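Local coordinates for (r)-specific enoyl-coa hydratase (Aeromonas punctata, PDB 1IQ6), which catalyses the hydration of short-chain trans-2-enoyl-CoA with acyl chains of four to six carbons to (3R)-3-hydroxyacyl-CoA, supplying polyhydroxyalkanoate biosynthesis, at the interface of chains A and B. Sequence-based numbering; all coordinates share one arbitrary frame. Chains: chain A/B, (r)-specific enoyl-coa hydratase.

The interface of chains A and B. Residues chain A 26, 57, 59-61, 63; chain B 26, 29-30, 54, 56, 60.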
# COMPACT_ATOMS: atom_id res chain seq x y z
N PHE A 26 -7.74 -0.94 -9.37
CA PHE A 26 -6.51 -0.75 -8.62
C PHE A 26 -5.30 -0.82 -9.56
O PHE A 26 -4.32 -0.11 -9.37
CB PHE A 26 -6.36 -1.81 -7.52
CG PHE A 26 -5.16 -1.60 -6.65
CD1 PHE A 26 -5.13 -0.58 -5.71
CD2 PHE A 26 -4.03 -2.39 -6.82
CE1 PHE A 26 -3.99 -0.34 -4.94
CE2 PHE A 26 -2.88 -2.16 -6.07
CZ PHE A 26 -2.86 -1.13 -5.13
N LEU A 57 -3.44 -3.89 -2.73
CA LEU A 57 -4.87 -3.61 -2.72
C LEU A 57 -5.37 -4.18 -1.39
O LEU A 57 -6.19 -3.56 -0.71
CB LEU A 57 -5.59 -4.29 -3.89
CG LEU A 57 -7.12 -4.13 -3.88
CD1 LEU A 57 -7.52 -2.68 -3.65
CD2 LEU A 57 -7.67 -4.65 -5.19
N ALA A 59 -3.57 -4.50 1.31
CA ALA A 59 -3.04 -3.59 2.32
C ALA A 59 -3.79 -2.26 2.43
O ALA A 59 -3.77 -1.62 3.48
CB ALA A 59 -1.56 -3.32 2.06
N SER A 60 -4.45 -1.85 1.35
CA SER A 60 -5.19 -0.59 1.35
C SER A 60 -6.28 -0.60 2.42
O SER A 60 -6.68 0.46 2.92
CB SER A 60 -5.82 -0.32 -0.03
OG SER A 60 -7.01 -1.08 -0.24
N LEU A 61 -6.77 -1.79 2.76
CA LEU A 61 -7.81 -1.92 3.77
C LEU A 61 -7.36 -1.39 5.12
O LEU A 61 -8.19 -0.96 5.94
CB LEU A 61 -8.25 -3.38 3.89
CG LEU A 61 -8.93 -3.93 2.63
CD1 LEU A 61 -9.30 -5.39 2.84
CD2 LEU A 61 -10.17 -3.09 2.33
N SER A 63 -5.72 1.28 5.50
CA SER A 63 -5.97 2.71 5.46
C SER A 63 -7.45 2.94 5.80
O SER A 63 -7.80 3.89 6.49
CB SER A 63 -5.63 3.27 4.07
OG SER A 63 -5.43 4.67 4.12
N PHE B 26 -9.62 5.47 -4.96
CA PHE B 26 -8.84 4.77 -3.95
C PHE B 26 -9.61 4.72 -2.64
O PHE B 26 -9.56 3.72 -1.92
CB PHE B 26 -7.49 5.45 -3.70
CG PHE B 26 -6.62 4.69 -2.74
CD1 PHE B 26 -5.98 3.52 -3.14
CD2 PHE B 26 -6.47 5.11 -1.42
CE1 PHE B 26 -5.21 2.78 -2.24
CE2 PHE B 26 -5.71 4.38 -0.51
CZ PHE B 26 -5.08 3.21 -0.93
N LEU B 29 -12.04 1.85 -2.88
CA LEU B 29 -11.40 0.54 -2.81
C LEU B 29 -10.87 0.21 -1.42
O LEU B 29 -11.03 -0.91 -0.93
CB LEU B 29 -10.24 0.46 -3.80
CG LEU B 29 -10.57 0.43 -5.29
CD1 LEU B 29 -9.31 0.72 -6.10
CD2 LEU B 29 -11.14 -0.94 -5.66
N SER B 30 -10.26 1.20 -0.78
CA SER B 30 -9.66 1.04 0.54
C SER B 30 -10.63 1.20 1.70
O SER B 30 -10.35 0.77 2.82
CB SER B 30 -8.53 2.06 0.72
OG SER B 30 -9.07 3.38 0.76
N HIS B 54 -3.91 9.92 -0.30
CA HIS B 54 -3.66 8.85 0.66
C HIS B 54 -2.22 8.35 0.52
O HIS B 54 -1.77 8.07 -0.58
CB HIS B 54 -4.54 7.63 0.40
CG HIS B 54 -6.01 7.89 0.49
ND1 HIS B 54 -6.69 8.67 -0.42
CD2 HIS B 54 -6.94 7.40 1.34
CE1 HIS B 54 -7.98 8.64 -0.13
NE2 HIS B 54 -8.16 7.88 0.93
N MET B 56 -1.14 5.53 1.25
CA MET B 56 -1.16 4.18 0.70
C MET B 56 -1.45 4.15 -0.81
O MET B 56 -1.21 3.14 -1.47
CB MET B 56 -2.13 3.29 1.48
CG MET B 56 -1.61 2.87 2.86
SD MET B 56 -0.06 1.89 2.84
CE MET B 56 -0.74 0.26 2.53
N SER B 60 1.27 2.65 -3.58
CA SER B 60 0.85 1.65 -4.55
C SER B 60 1.62 1.75 -5.87
O SER B 60 1.68 0.77 -6.63
CB SER B 60 -0.66 1.78 -4.80
OG SER B 60 -1.38 1.43 -3.63
O HOH W 1 -3.27 6.07 3.20
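The ring of A:Phe26 has CB of its own chain's A:Leu57 over the centre of one face, and its CZ–CE1 side meets the B:Ser60 hydroxyl, OG 3.3 Å from CZ, with CB behind it. The twin ring, B:Phe26, has neighbours from its own chain: B:Ser30 CB over one face, toward the rim, and B:His54 CD2 at its edge, in plane, while B:Phe26 CD2 stands over the B:His54 ring, edge to face. B:Phe26 CZ meets A:Ser60 CB at 3.7 Å. Each phenylalanine holds CG anti to the backbone N (chi1 -176° in A:Phe26), sending the flat ring from helix 20-30 to helix 55-68 of the other homodimer subunit. Serine suits the receiving place, being small and with its hydroxyl satisfied in its own helix: A:Ser60 OG gives its hydrogen to A:Leu57 O at 2.7 Å, and B:Ser60 OG, though touching the ring, bonds B:Met56 O in the carbonyl plane at 2.8 Å. B:Ser30 OG bonds B:Phe26 O tilted from the carbonyl plane, and B:Ser30 CB packs on A:Ser60 CB. Branched leucines fill the flank, where A:Leu57 and B:Leu29 cross at about a right angle and B:Leu29 CD1 lies 4.0 Å from A:Phe26 CA. Flexible B:Met56, bent at chi2 and chi3, packs CE 3.7 Å from A:Ala59 CB; alanine's small side chain allows this close approach. Water 1 sits 2.7 Å from A:Ser63 OG and accepts the backbone N-H of B:Met56 at 2.9 Å, nearly straight at 167°.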